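Local structure of ATP-dependent RNA helicase HrpB (Escherichia coli, 6EUD) at residues Asp21-Val26 against Glu173-Ile178; Leu27-Thr32 against Ala160-Asp165; Ala34-Trp39 against Leu125-Glu130; Ile54-Pro59 against Leu99-Glu104; Ala63-Ala68 against Val83-Arg88. The protein hydrolyses ATP to ADP and phosphate and belongs to the DExH-box RNA helicases, which couple nucleotide turnover to work on RNA. All blocks are in the same frame, centred on the assembly; numbering follows the deposited sequence.

In the fold
Followed from the N terminus, the five contacts form a complete nest in which none crosses another. Contact 1 closes the outermost loop, joining the lead-in of strand 26-29 to that of strand 176-178 at the margin of the sheet. Inside it, contact 2 brings the end of strand 26-29 to the loop after strand 154-159, and contact 3 joins the P-loop to the DEFH box. Contact 4 then pairs strands 53-57 and 99-102, and contact 5, innermost, lays helix 61-74 over strand 83-87. Together they illustrate how one RecA-like domain gathers its nucleotide-binding loops at the ends of a predominantly parallel sheet.

Contact 1: residues Asp21-Val26 against Glu173-Ile178; sequences DCAPQV and EAPVVI
At the margin of the RecA-like sheet, where strands 26-29 and 176-178 begin side by side, Ala23 and Gln25 receive the ring of Pro175. The methyl CB of Ala23 lies 3.5 Å from Pro175 CD and nearly as close to CG, while Gln25 O approaches Pro175 CD at 3.1 Å. Proline has no N-H to offer this carbonyl, which meets the ring methylene CD instead. Further along, Val26 CG1 faces Val177 CG2 loosely at 4.3 Å, and helix 13-20 packs on both valines through Leu16.

The polar tips behave differently. Glu173 CG stands between the backbone N and the carbonyl carbon (chi1 67°), the chain bends at chi2, and the carboxylate end comes near Gln25. The amide and carboxylate planes are 84° apart, and Gln25 OE1 comes within 3.4 Å of Glu173 OE2, two acceptors with no bond between them. The amide is held from its other end, NE2 bonding to OE1 of Gln146. No hydrogen bond thus joins the two segments here: the contact rests mainly on van der Waals packing round Pro175, with the two valines adding a looser contact, and regular sheet pairing takes over from Leu27 onward.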
# COMPACT_ATOMS: atom_id res chain seq x y z
N ASP A 21 18.42 17.81 27.73
CA ASP A 21 18.82 19.21 27.66
C ASP A 21 20.05 19.41 26.76
O ASP A 21 20.84 20.33 26.98
CB ASP A 21 19.12 19.74 29.07
CG ASP A 21 18.07 19.34 30.09
OD1 ASP A 21 16.88 19.26 29.74
OD2 ASP A 21 18.44 19.11 31.26
N CYS A 22 20.21 18.55 25.76
CA CYS A 22 21.36 18.60 24.86
C CYS A 22 20.97 18.47 23.40
O CYS A 22 21.57 19.11 22.53
CB CYS A 22 22.35 17.48 25.21
SG CYS A 22 23.72 17.28 24.03
N ALA A 23 19.95 17.65 23.14
CA ALA A 23 19.55 17.35 21.77
C ALA A 23 18.05 17.62 21.53
O ALA A 23 17.24 17.61 22.46
CB ALA A 23 19.89 15.90 21.44
N PRO A 24 17.69 17.87 20.26
CA PRO A 24 16.29 18.03 19.86
C PRO A 24 15.50 16.70 19.89
O PRO A 24 14.28 16.72 20.05
CB PRO A 24 16.39 18.59 18.44
CG PRO A 24 17.72 18.15 17.94
CD PRO A 24 18.62 18.15 19.14
N GLN A 25 16.18 15.56 19.73
CA GLN A 25 15.51 14.27 19.89
C GLN A 25 16.30 13.37 20.84
O GLN A 25 17.53 13.32 20.81
CB GLN A 25 15.32 13.57 18.54
CG GLN A 25 14.54 14.37 17.53
CD GLN A 25 15.40 15.43 16.85
OE1 GLN A 25 16.62 15.25 16.70
NE2 GLN A 25 14.80 16.55 16.50
N VAL A 26 15.58 12.66 21.70
CA VAL A 26 16.19 11.67 22.58
C VAL A 26 15.47 10.34 22.46
O VAL A 26 14.25 10.27 22.60
CB VAL A 26 16.17 12.12 24.04
CG1 VAL A 26 16.66 11.01 24.94
CG2 VAL A 26 17.02 13.36 24.22
N GLU A 173 22.07 12.13 15.16
CA GLU A 173 22.38 13.14 16.17
C GLU A 173 21.66 12.86 17.48
O GLU A 173 21.79 13.62 18.44
CB GLU A 173 21.98 14.54 15.67
CG GLU A 173 20.46 14.72 15.52
CD GLU A 173 19.86 13.99 14.32
OE1 GLU A 173 20.63 13.54 13.44
OE2 GLU A 173 18.62 13.84 14.27
N ALA A 174 20.90 11.77 17.51
CA ALA A 174 20.00 11.51 18.62
C ALA A 174 20.61 10.58 19.65
O ALA A 174 20.94 9.43 19.33
CB ALA A 174 18.70 10.95 18.11
N PRO A 175 20.75 11.06 20.89
CA PRO A 175 21.28 10.28 22.01
C PRO A 175 20.41 9.07 22.31
O PRO A 175 19.21 9.21 22.57
CB PRO A 175 21.24 11.27 23.18
CG PRO A 175 21.28 12.60 22.55
CD PRO A 175 20.50 12.46 21.27
N VAL A 176 21.01 7.89 22.27
CA VAL A 176 20.31 6.66 22.64
C VAL A 176 20.53 6.38 24.12
O VAL A 176 21.67 6.31 24.59
CB VAL A 176 20.78 5.46 21.79
CG1 VAL A 176 19.94 4.22 22.12
CG2 VAL A 176 20.70 5.81 20.30
N VAL A 177 19.44 6.22 24.85
CA VAL A 177 19.51 6.02 26.29
C VAL A 177 18.86 4.69 26.65
O VAL A 177 17.66 4.53 26.51
CB VAL A 177 18.82 7.17 27.04
CG1 VAL A 177 18.68 6.86 28.51
CG2 VAL A 177 19.59 8.48 26.83
N ILE A 178 19.67 3.74 27.11
CA ILE A 178 19.19 2.37 27.30
C ILE A 178 19.00 1.96 28.75
O ILE A 178 19.93 1.98 29.56
CB ILE A 178 20.14 1.35 26.64
CG1 ILE A 178 20.26 1.63 25.14
CG2 ILE A 178 19.64 -0.07 26.90
CD1 ILE A 178 21.12 0.65 24.39

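Contact 2: residues Leu27-Thr32 against Ala160-Asp165; sequences LLSAPT and ATLDND
The amide of Asn164 is the flat side chain of this contact, and Leu27 meets it at the nitrogen end: CD2 stands off the amide plane, above ND2, at 4.0 Å. Ser29 CB approaches the same nitrogen from farther along strand 26-29, at 4.4 Å. Both touching atoms are carbons, and ND2, buried here, has no hydrogen-bonding partner in the model.

The setting is the meeting of two helicase motifs. Strand 26-29 runs directly into the P-loop, whose predicted ATP-binding residues begin at Ala30, while Ser159, Ala160 and Thr161 spell the SAT motif (motif III) of superfamily 2 helicases.

Ser29 is the polar link between them. Its OG lies anti to the backbone N (chi1 173°), and this turns the hydroxyl to two consecutive peptide carbonyls, Leu162 O at 2.9 Å and Thr161 O at 3.0 Å. A single hydroxyl proton cannot serve both fully, and the geometry leaves open which carbonyl receives it. In either case a strand residue grips the SAT loop at its threonine or at the residue just after it.

On the P-loop side, Thr32 OG1 bonds to Ser281 O, a residue of the second helicase domain, so this corner lies at the cleft between the two domains. The SAT loop in turn is touched by His129 of the DEFH box, which packs on Ala160 and Thr161. Closer in, the backbones themselves meet: Ala160 CA directs its hydrogen at Ala30 O in a CA-H...O contact of 3.2 Å, with an angle of 159° at the hydrogen.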
# COMPACT_ATOMS: atom_id res chain seq x y z
N LEU A 27 16.22 9.27 22.18
CA LEU A 27 15.64 7.94 22.07
C LEU A 27 15.84 7.12 23.35
O LEU A 27 16.98 6.91 23.81
CB LEU A 27 16.25 7.21 20.87
CG LEU A 27 15.97 5.71 20.73
CD1 LEU A 27 14.47 5.41 20.73
CD2 LEU A 27 16.65 5.14 19.49
N LEU A 28 14.74 6.67 23.95
CA LEU A 28 14.81 5.85 25.16
C LEU A 28 14.30 4.43 24.94
O LEU A 28 13.20 4.22 24.42
CB LEU A 28 14.03 6.48 26.31
CG LEU A 28 13.89 5.58 27.55
CD1 LEU A 28 15.19 5.47 28.35
CD2 LEU A 28 12.75 6.03 28.43
N SER A 29 15.11 3.47 25.34
CA SER A 29 14.78 2.06 25.27
C SER A 29 14.75 1.46 26.69
O SER A 29 15.67 1.66 27.48
CB SER A 29 15.80 1.34 24.39
OG SER A 29 15.61 -0.06 24.43
N ALA A 30 13.66 0.77 27.01
CA ALA A 30 13.45 0.20 28.34
C ALA A 30 12.29 -0.79 28.31
O ALA A 30 11.29 -0.54 27.63
CB ALA A 30 13.17 1.30 29.35
N PRO A 31 12.41 -1.92 29.04
CA PRO A 31 11.33 -2.91 29.16
C PRO A 31 10.03 -2.25 29.60
O PRO A 31 10.06 -1.17 30.19
CB PRO A 31 11.85 -3.89 30.22
CG PRO A 31 12.97 -3.15 30.93
CD PRO A 31 13.57 -2.26 29.89
N THR A 32 8.90 -2.88 29.33
CA THR A 32 7.62 -2.19 29.48
C THR A 32 7.17 -2.03 30.94
O THR A 32 6.56 -1.02 31.30
CB THR A 32 6.52 -2.90 28.67
OG1 THR A 32 5.33 -2.09 28.66
CG2 THR A 32 6.22 -4.27 29.25
N ALA A 160 10.21 -0.15 23.66
CA ALA A 160 10.38 -1.22 24.63
C ALA A 160 11.35 -2.30 24.14
O ALA A 160 11.72 -3.19 24.91
CB ALA A 160 9.02 -1.84 24.99
N THR A 161 11.76 -2.22 22.88
CA THR A 161 12.68 -3.22 22.33
C THR A 161 14.09 -2.68 22.38
O THR A 161 14.30 -1.49 22.18
CB THR A 161 12.37 -3.59 20.87
OG1 THR A 161 12.75 -2.50 20.01
CG2 THR A 161 10.88 -3.94 20.71
N LEU A 162 15.03 -3.59 22.62
CA LEU A 162 16.40 -3.22 22.94
C LEU A 162 16.96 -2.26 21.92
O LEU A 162 17.16 -1.09 22.25
CB LEU A 162 17.28 -4.46 23.07
CG LEU A 162 18.46 -4.34 24.04
CD1 LEU A 162 18.19 -3.33 25.15
CD2 LEU A 162 18.76 -5.71 24.62
N ASP A 163 17.21 -2.70 20.70
CA ASP A 163 17.73 -1.74 19.72
C ASP A 163 16.78 -1.42 18.57
O ASP A 163 15.94 -2.22 18.16
CB ASP A 163 19.09 -2.19 19.21
CG ASP A 163 20.10 -2.38 20.35
OD1 ASP A 163 19.70 -2.33 21.53
OD2 ASP A 163 21.31 -2.54 20.08
N ASN A 164 16.77 -0.17 18.16
CA ASN A 164 15.87 0.27 17.13
C ASN A 164 16.79 1.04 16.24
O ASN A 164 16.90 2.24 16.35
CB ASN A 164 14.79 1.21 17.69
CG ASN A 164 14.57 1.06 19.18
OD1 ASN A 164 13.46 0.78 19.62
ND2 ASN A 164 15.61 1.29 19.96
N ASP A 165 17.50 0.34 15.38
CA ASP A 165 18.50 1.07 14.60
C ASP A 165 18.21 1.48 13.15
O ASP A 165 19.19 1.87 12.47
CB ASP A 165 19.85 0.31 14.70
CG ASP A 165 19.68 -1.17 14.71
OD1 ASP A 165 18.56 -1.66 14.97
OD2 ASP A 165 20.67 -1.86 14.42

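Contact 3: residues Ala34-Trp39 against Leu125-Glu130; sequences AGKSTW and LDEFHE
The backbones of Ser37 and Asp126 stay well apart, 7.4 Å between their CA atoms at the closest pairing, and the space between them is bridged entirely by side chains. Lys36 supplies the longest of these. Its chain runs extended as far as CE and then bends at the last torsion (chi4 58°), which sets NZ between two acids. NZ lies 2.7 Å from Glu127 OE2 in a close salt bridge, and 3.3 Å from Asp126 OD2 in a longer one whose hydrogen bond is weak. Ser37 adds a second link: OG donates to Asp126 OD1 at 2.9 Å, arriving on the syn side and 19° out of the carboxylate plane. Asp126 therefore divides its two oxygens between the serine and the lysine. A weak bond of 3.5 Å from Lys36 NZ to Ser37 OG closes the network.

These are the hallmarks of a P-loop NTPase. Lys36 and Ser37 end the Walker A loop (motif I), predicted to bind ATP, and Asp126 and Glu127 open the DEFH box, the Walker B element (motif II). In ATP-bound relatives the lysine reaches the nucleotide phosphates, while the serine and the acidic pair serve the magnesium site and the attacking water; in this arrangement the lysine is instead engaged by the acids themselves.

The carbonyl oxygen of Glu127 sits over one face of the His129 ring, displaced toward the rim. That histidine reaches Thr280 OG1 of the second helicase domain through NE2. Asp126 OD1 also comes near Glu58 OE2, two carboxylate oxygens of like charge.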
# COMPACT_ATOMS: atom_id res chain seq x y z
N ALA A 34 9.07 -1.59 33.38
CA ALA A 34 10.12 -0.88 34.10
C ALA A 34 9.60 0.45 34.64
O ALA A 34 10.23 1.06 35.50
CB ALA A 34 11.33 -0.67 33.20
N GLY A 35 8.46 0.89 34.13
CA GLY A 35 7.84 2.11 34.61
C GLY A 35 8.14 3.32 33.74
O GLY A 35 7.96 4.46 34.17
N LYS A 36 8.58 3.07 32.51
CA LYS A 36 8.92 4.17 31.60
C LYS A 36 7.69 5.02 31.29
O LYS A 36 7.81 6.21 30.98
CB LYS A 36 9.53 3.63 30.30
CG LYS A 36 8.63 2.68 29.53
CD LYS A 36 9.26 2.27 28.20
CE LYS A 36 8.45 1.17 27.52
NZ LYS A 36 7.06 1.61 27.28
N SER A 37 6.51 4.41 31.40
CA SER A 37 5.24 5.07 31.13
C SER A 37 4.57 5.58 32.41
O SER A 37 4.02 6.68 32.46
CB SER A 37 4.30 4.11 30.40
OG SER A 37 4.98 3.40 29.38
N THR A 38 4.63 4.75 33.45
CA THR A 38 3.90 4.99 34.69
C THR A 38 4.73 5.70 35.75
O THR A 38 4.35 5.77 36.92
CB THR A 38 3.37 3.67 35.27
OG1 THR A 38 4.44 2.71 35.34
CG2 THR A 38 2.26 3.11 34.39
N TRP A 39 5.88 6.22 35.35
CA TRP A 39 6.71 6.94 36.29
C TRP A 39 7.42 8.08 35.60
O TRP A 39 7.16 9.24 35.91
CB TRP A 39 7.74 6.01 36.93
CG TRP A 39 8.42 6.60 38.12
CD1 TRP A 39 7.90 6.77 39.36
CD2 TRP A 39 9.77 7.10 38.18
NE1 TRP A 39 8.82 7.34 40.19
CE2 TRP A 39 9.98 7.56 39.50
CE3 TRP A 39 10.81 7.21 37.25
CZ2 TRP A 39 11.20 8.11 39.91
CZ3 TRP A 39 12.02 7.77 37.67
CH2 TRP A 39 12.20 8.21 38.99
N LEU A 125 6.63 10.07 22.53
CA LEU A 125 5.99 9.04 21.71
C LEU A 125 6.24 7.66 22.31
O LEU A 125 7.33 7.09 22.16
CB LEU A 125 6.51 9.09 20.27
CG LEU A 125 6.41 10.42 19.53
CD1 LEU A 125 6.98 10.28 18.14
CD2 LEU A 125 4.97 10.87 19.47
N ASP A 126 5.23 7.12 22.99
CA ASP A 126 5.40 5.89 23.73
C ASP A 126 5.08 4.66 22.87
O ASP A 126 4.37 4.77 21.87
CB ASP A 126 4.53 5.92 24.99
CG ASP A 126 4.98 4.93 26.03
OD1 ASP A 126 4.14 4.50 26.84
OD2 ASP A 126 6.18 4.57 26.04
N GLU A 127 5.62 3.51 23.26
CA GLU A 127 5.45 2.25 22.54
C GLU A 127 5.78 2.41 21.06
O GLU A 127 5.07 1.91 20.20
CB GLU A 127 4.04 1.70 22.73
CG GLU A 127 3.56 1.73 24.18
CD GLU A 127 4.41 0.86 25.11
OE1 GLU A 127 4.90 -0.20 24.68
OE2 GLU A 127 4.59 1.25 26.28
N PHE A 128 6.87 3.12 20.77
CA PHE A 128 7.22 3.44 19.39
C PHE A 128 7.58 2.21 18.54
O PHE A 128 7.45 2.22 17.32
CB PHE A 128 8.38 4.43 19.33
CG PHE A 128 8.59 4.99 17.95
CD1 PHE A 128 9.55 4.46 17.10
CD2 PHE A 128 7.80 6.04 17.49
CE1 PHE A 128 9.72 4.96 15.82
CE2 PHE A 128 7.97 6.54 16.21
CZ PHE A 128 8.94 5.99 15.38
N HIS A 129 8.03 1.15 19.20
CA HIS A 129 8.43 -0.08 18.52
C HIS A 129 7.27 -0.74 17.76
O HIS A 129 7.51 -1.59 16.90
CB HIS A 129 8.97 -1.06 19.54
CG HIS A 129 7.99 -1.38 20.62
ND1 HIS A 129 7.86 -0.60 21.75
CD2 HIS A 129 7.06 -2.35 20.71
CE1 HIS A 129 6.89 -1.10 22.50
NE2 HIS A 129 6.40 -2.17 21.89
N GLU A 130 6.03 -0.36 18.07
CA GLU A 130 4.85 -0.94 17.43
C GLU A 130 4.67 -0.38 16.03
O GLU A 130 3.93 -0.93 15.22
CB GLU A 130 3.59 -0.69 18.26
CG GLU A 130 3.55 -1.49 19.56
CD GLU A 130 2.24 -1.32 20.33
OE1 GLU A 130 1.77 -2.31 20.92
OE2 GLU A 130 1.69 -0.21 20.34

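Contact 4: residues Ile54-Pro59 against Leu99-Glu104; sequences IILLEP and LEVVTE
Leu56 and Val101 lie side by side and point the same way, Leu56 CD2 being 4.1 Å from Val101 CG2. This is the in-register geometry of parallel neighbours, strands 53-57 and 99-102, inside the RecA-like sheet. Ile54 and Leu99 share this face but cross obliquely, with Leu99 CD2 laid 3.6 Å from Ile54 CB; helix 61-74 covers it through Val67 and Leu71. On the opposite face Ile55 runs alongside Glu100, whose carboxylate is paired with Arg86. Val102 lies at about a right angle to Leu57 and also reaches back to Ile55, the two CG2 methyls 3.8 Å apart.

Glu58 packs its CG against Val101 CG1 at 3.6 Å. Backbone bonds alternate between the two strands, from Glu100 N to Ile54 O through to Glu58 N and Val102 O at 2.8 Å. In one of them Val102 N approaches from above the carbonyl plane of Leu56, 40° out of it. Thr103, with OG1 anti to the backbone N (chi1 -179°), continues the pairing by donating to Glu58 O at 2.9 Å. The pairing thus passes from main-chain N-H to hydroxyl at Glu58 and Thr103; the Leu56 face is aliphatic, while the Ile55 face also carries the Glu100-Arg86 salt bridge.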
# COMPACT_ATOMS: atom_id res chain seq x y z
N ILE A 54 3.85 18.76 28.58
CA ILE A 54 4.39 17.53 27.98
C ILE A 54 3.26 16.68 27.44
O ILE A 54 2.28 16.42 28.15
CB ILE A 54 5.19 16.70 29.00
CG1 ILE A 54 6.28 17.54 29.65
CG2 ILE A 54 5.76 15.46 28.32
CD1 ILE A 54 7.02 16.81 30.76
N ILE A 55 3.38 16.23 26.19
CA ILE A 55 2.36 15.37 25.60
C ILE A 55 2.86 13.93 25.52
O ILE A 55 3.99 13.68 25.10
CB ILE A 55 1.97 15.83 24.19
CG1 ILE A 55 1.69 17.34 24.16
CG2 ILE A 55 0.75 15.06 23.73
CD1 ILE A 55 0.45 17.76 24.91
N LEU A 56 2.00 13.00 25.94
CA LEU A 56 2.34 11.58 25.93
C LEU A 56 1.37 10.79 25.06
O LEU A 56 0.24 10.51 25.48
CB LEU A 56 2.32 11.02 27.35
CG LEU A 56 2.67 9.54 27.50
CD1 LEU A 56 4.07 9.27 26.97
CD2 LEU A 56 2.55 9.12 28.95
N LEU A 57 1.83 10.45 23.84
CA LEU A 57 1.03 9.67 22.89
C LEU A 57 1.04 8.20 23.25
O LEU A 57 2.10 7.63 23.49
CB LEU A 57 1.56 9.84 21.46
CG LEU A 57 0.87 8.98 20.39
CD1 LEU A 57 -0.59 9.36 20.25
CD2 LEU A 57 1.56 9.05 19.03
N GLU A 58 -0.15 7.59 23.27
CA GLU A 58 -0.27 6.16 23.50
C GLU A 58 -0.99 5.52 22.31
O GLU A 58 -1.87 6.12 21.73
CB GLU A 58 -1.02 5.89 24.80
CG GLU A 58 -0.31 6.43 26.05
CD GLU A 58 0.98 5.69 26.37
OE1 GLU A 58 1.09 4.51 25.98
OE2 GLU A 58 1.88 6.29 27.01
N PRO A 59 -0.61 4.28 21.95
CA PRO A 59 -1.08 3.66 20.70
C PRO A 59 -2.57 3.34 20.70
O PRO A 59 -3.19 3.47 19.66
CB PRO A 59 -0.26 2.37 20.63
CG PRO A 59 0.02 2.04 22.08
CD PRO A 59 0.18 3.35 22.78
N LEU A 99 0.67 17.64 31.88
CA LEU A 99 0.98 16.38 31.21
C LEU A 99 -0.30 15.77 30.66
O LEU A 99 -1.16 15.33 31.42
CB LEU A 99 1.67 15.42 32.18
CG LEU A 99 2.27 14.08 31.72
CD1 LEU A 99 1.22 12.98 31.65
CD2 LEU A 99 2.97 14.23 30.39
N GLU A 100 -0.43 15.76 29.34
CA GLU A 100 -1.60 15.19 28.70
C GLU A 100 -1.24 13.86 28.03
O GLU A 100 -0.19 13.74 27.39
CB GLU A 100 -2.19 16.18 27.69
CG GLU A 100 -2.70 17.46 28.33
CD GLU A 100 -3.30 18.45 27.33
OE1 GLU A 100 -3.19 18.22 26.11
OE2 GLU A 100 -3.89 19.47 27.77
N VAL A 101 -2.10 12.86 28.21
CA VAL A 101 -1.88 11.54 27.64
C VAL A 101 -2.90 11.29 26.54
O VAL A 101 -4.05 10.95 26.82
CB VAL A 101 -1.98 10.41 28.69
CG1 VAL A 101 -1.58 9.07 28.09
CG2 VAL A 101 -1.09 10.73 29.90
N VAL A 102 -2.47 11.45 25.29
CA VAL A 102 -3.39 11.44 24.16
C VAL A 102 -3.31 10.15 23.34
O VAL A 102 -2.35 9.39 23.45
CB VAL A 102 -3.12 12.64 23.24
CG1 VAL A 102 -3.19 13.94 24.04
CG2 VAL A 102 -1.75 12.51 22.57
N THR A 103 -4.34 9.92 22.52
CA THR A 103 -4.41 8.77 21.62
C THR A 103 -5.47 8.93 20.55
O THR A 103 -6.18 9.93 20.52
CB THR A 103 -4.73 7.48 22.37
OG1 THR A 103 -4.76 6.39 21.44
CG2 THR A 103 -6.10 7.61 23.03
N GLU A 104 -5.60 7.92 19.69
CA GLU A 104 -6.61 7.90 18.63
C GLU A 104 -6.59 9.12 17.70
O GLU A 104 -7.64 9.69 17.40
CB GLU A 104 -8.00 7.76 19.24
CG GLU A 104 -8.24 6.43 19.91
CD GLU A 104 -9.59 6.33 20.57
OE1 GLU A 104 -10.20 5.25 20.48
OE2 GLU A 104 -10.06 7.33 21.17

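Contact 5: residues Ala63-Ala68 against Val83-Arg88; sequences AARNVA and VGYRMR
Gly84 O accepts the backbone N-H of Val101 in the neighbouring strand 99-102, and across the contact it is also approached by the methyl CB of Ala68 at 4.1 Å. No hydrogen bond runs between helix and strand here, and Ala68 makes most of the meeting. Its CB sits 3.9 Å from Tyr85 CB, and its carbonyl oxygen lies 3.6 Å from Val83 CG1, the methyl that stands anti to the backbone N of Val83. Val83 and Tyr85 both point toward the helix, and the Ala68 methyl rests against Tyr85 CB and Gly84 O.

The 63-68 part of helix 61-74 runs at 169° to strand 83-87, the axes of these segments 8.3 Å apart at closest. This is the helix of a beta-alpha-beta crossover: the chain leaves strand 53-57, returns along the face of the RecA-like sheet, and enters strand 83-87, with strand 99-102 lying between the two. Leu71, one turn on, also touches Val83, and Val101 packs on Ala68 from the middle strand.

The Tyr85 ring is met obliquely by Ala68 and Arg65, both from the same side of its plane. Its CG stands between the backbone N and the carbonyl carbon (chi1 65°). Ala68 CB lies 4.2 Å from Tyr85 CD2, while the aliphatic part of Arg65 brings CD to 4.4 Å from Tyr85 CZ.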
# COMPACT_ATOMS: atom_id res chain seq x y z
N ALA A 63 -4.53 1.66 26.58
CA ALA A 63 -3.22 1.97 27.11
C ALA A 63 -3.20 3.36 27.71
O ALA A 63 -2.63 3.59 28.78
CB ALA A 63 -2.16 1.85 26.01
N ALA A 64 -3.84 4.29 27.00
CA ALA A 64 -3.73 5.72 27.28
C ALA A 64 -4.31 6.11 28.62
O ALA A 64 -3.81 7.04 29.26
CB ALA A 64 -4.43 6.52 26.18
N ARG A 65 -5.35 5.42 29.06
CA ARG A 65 -5.98 5.83 30.29
C ARG A 65 -5.43 5.01 31.46
O ARG A 65 -5.56 5.40 32.60
CB ARG A 65 -7.50 5.71 30.18
CG ARG A 65 -8.24 6.22 31.42
CD ARG A 65 -9.74 6.17 31.24
NE ARG A 65 -10.13 5.25 30.17
CZ ARG A 65 -10.61 4.03 30.38
NH1 ARG A 65 -10.76 3.57 31.62
NH2 ARG A 65 -10.93 3.27 29.35
N ASN A 66 -4.76 3.91 31.15
CA ASN A 66 -3.97 3.23 32.17
C ASN A 66 -2.82 4.10 32.65
O ASN A 66 -2.61 4.26 33.85
CB ASN A 66 -3.43 1.90 31.64
CG ASN A 66 -4.41 0.77 31.81
OD1 ASN A 66 -5.29 0.83 32.68
ND2 ASN A 66 -4.29 -0.26 30.99
N VAL A 67 -2.10 4.70 31.70
CA VAL A 67 -0.96 5.55 32.01
C VAL A 67 -1.36 6.83 32.77
O VAL A 67 -0.73 7.18 33.77
CB VAL A 67 -0.21 5.94 30.72
CG1 VAL A 67 1.05 6.71 31.05
CG2 VAL A 67 0.12 4.70 29.93
N ALA A 68 -2.40 7.51 32.29
CA ALA A 68 -2.89 8.76 32.87
C ALA A 68 -3.47 8.59 34.27
O ALA A 68 -3.25 9.42 35.14
CB ALA A 68 -3.94 9.38 31.97
N VAL A 83 -2.34 15.66 35.57
CA VAL A 83 -2.12 14.65 34.54
C VAL A 83 -3.47 14.46 33.89
O VAL A 83 -4.45 14.15 34.57
CB VAL A 83 -1.61 13.30 35.09
CG1 VAL A 83 -1.49 12.27 33.96
CG2 VAL A 83 -0.28 13.48 35.82
N GLY A 84 -3.53 14.70 32.59
CA GLY A 84 -4.77 14.58 31.87
C GLY A 84 -4.65 13.64 30.69
O GLY A 84 -3.56 13.12 30.40
N TYR A 85 -5.77 13.42 30.01
CA TYR A 85 -5.80 12.58 28.82
C TYR A 85 -6.80 13.14 27.80
O TYR A 85 -7.72 13.89 28.17
CB TYR A 85 -6.15 11.12 29.20
CG TYR A 85 -7.54 10.91 29.76
CD1 TYR A 85 -8.64 10.79 28.91
CD2 TYR A 85 -7.76 10.83 31.12
CE1 TYR A 85 -9.92 10.60 29.42
CE2 TYR A 85 -9.03 10.64 31.64
CZ TYR A 85 -10.11 10.53 30.78
OH TYR A 85 -11.38 10.34 31.27
N ARG A 86 -6.61 12.80 26.52
CA ARG A 86 -7.55 13.14 25.45
C ARG A 86 -7.77 11.94 24.53
O ARG A 86 -6.82 11.24 24.19
CB ARG A 86 -7.05 14.33 24.63
CG ARG A 86 -6.93 15.62 25.40
CD ARG A 86 -6.36 16.71 24.51
NE ARG A 86 -6.03 17.89 25.30
CZ ARG A 86 -6.89 18.86 25.56
NH1 ARG A 86 -8.13 18.78 25.09
NH2 ARG A 86 -6.52 19.91 26.29
N MET A 87 -9.01 11.72 24.11
CA MET A 87 -9.32 10.61 23.21
C MET A 87 -10.18 11.09 22.03
O MET A 87 -10.48 12.28 21.90
CB MET A 87 -10.03 9.49 23.97
CG MET A 87 -9.13 8.69 24.91
SD MET A 87 -9.77 8.51 26.59
CE MET A 87 -11.43 7.91 26.27
N ARG A 88 -10.58 10.15 21.16
CA ARG A 88 -11.39 10.50 19.99
C ARG A 88 -12.79 11.00 20.35
O ARG A 88 -13.39 11.76 19.59
CB ARG A 88 -11.50 9.29 19.04
CG ARG A 88 -12.17 9.63 17.71
CD ARG A 88 -11.91 8.56 16.66
NE ARG A 88 -12.92 7.51 16.68
CZ ARG A 88 -12.98 6.51 15.81
NH1 ARG A 88 -12.08 6.42 14.84
NH2 ARG A 88 -13.94 5.60 15.90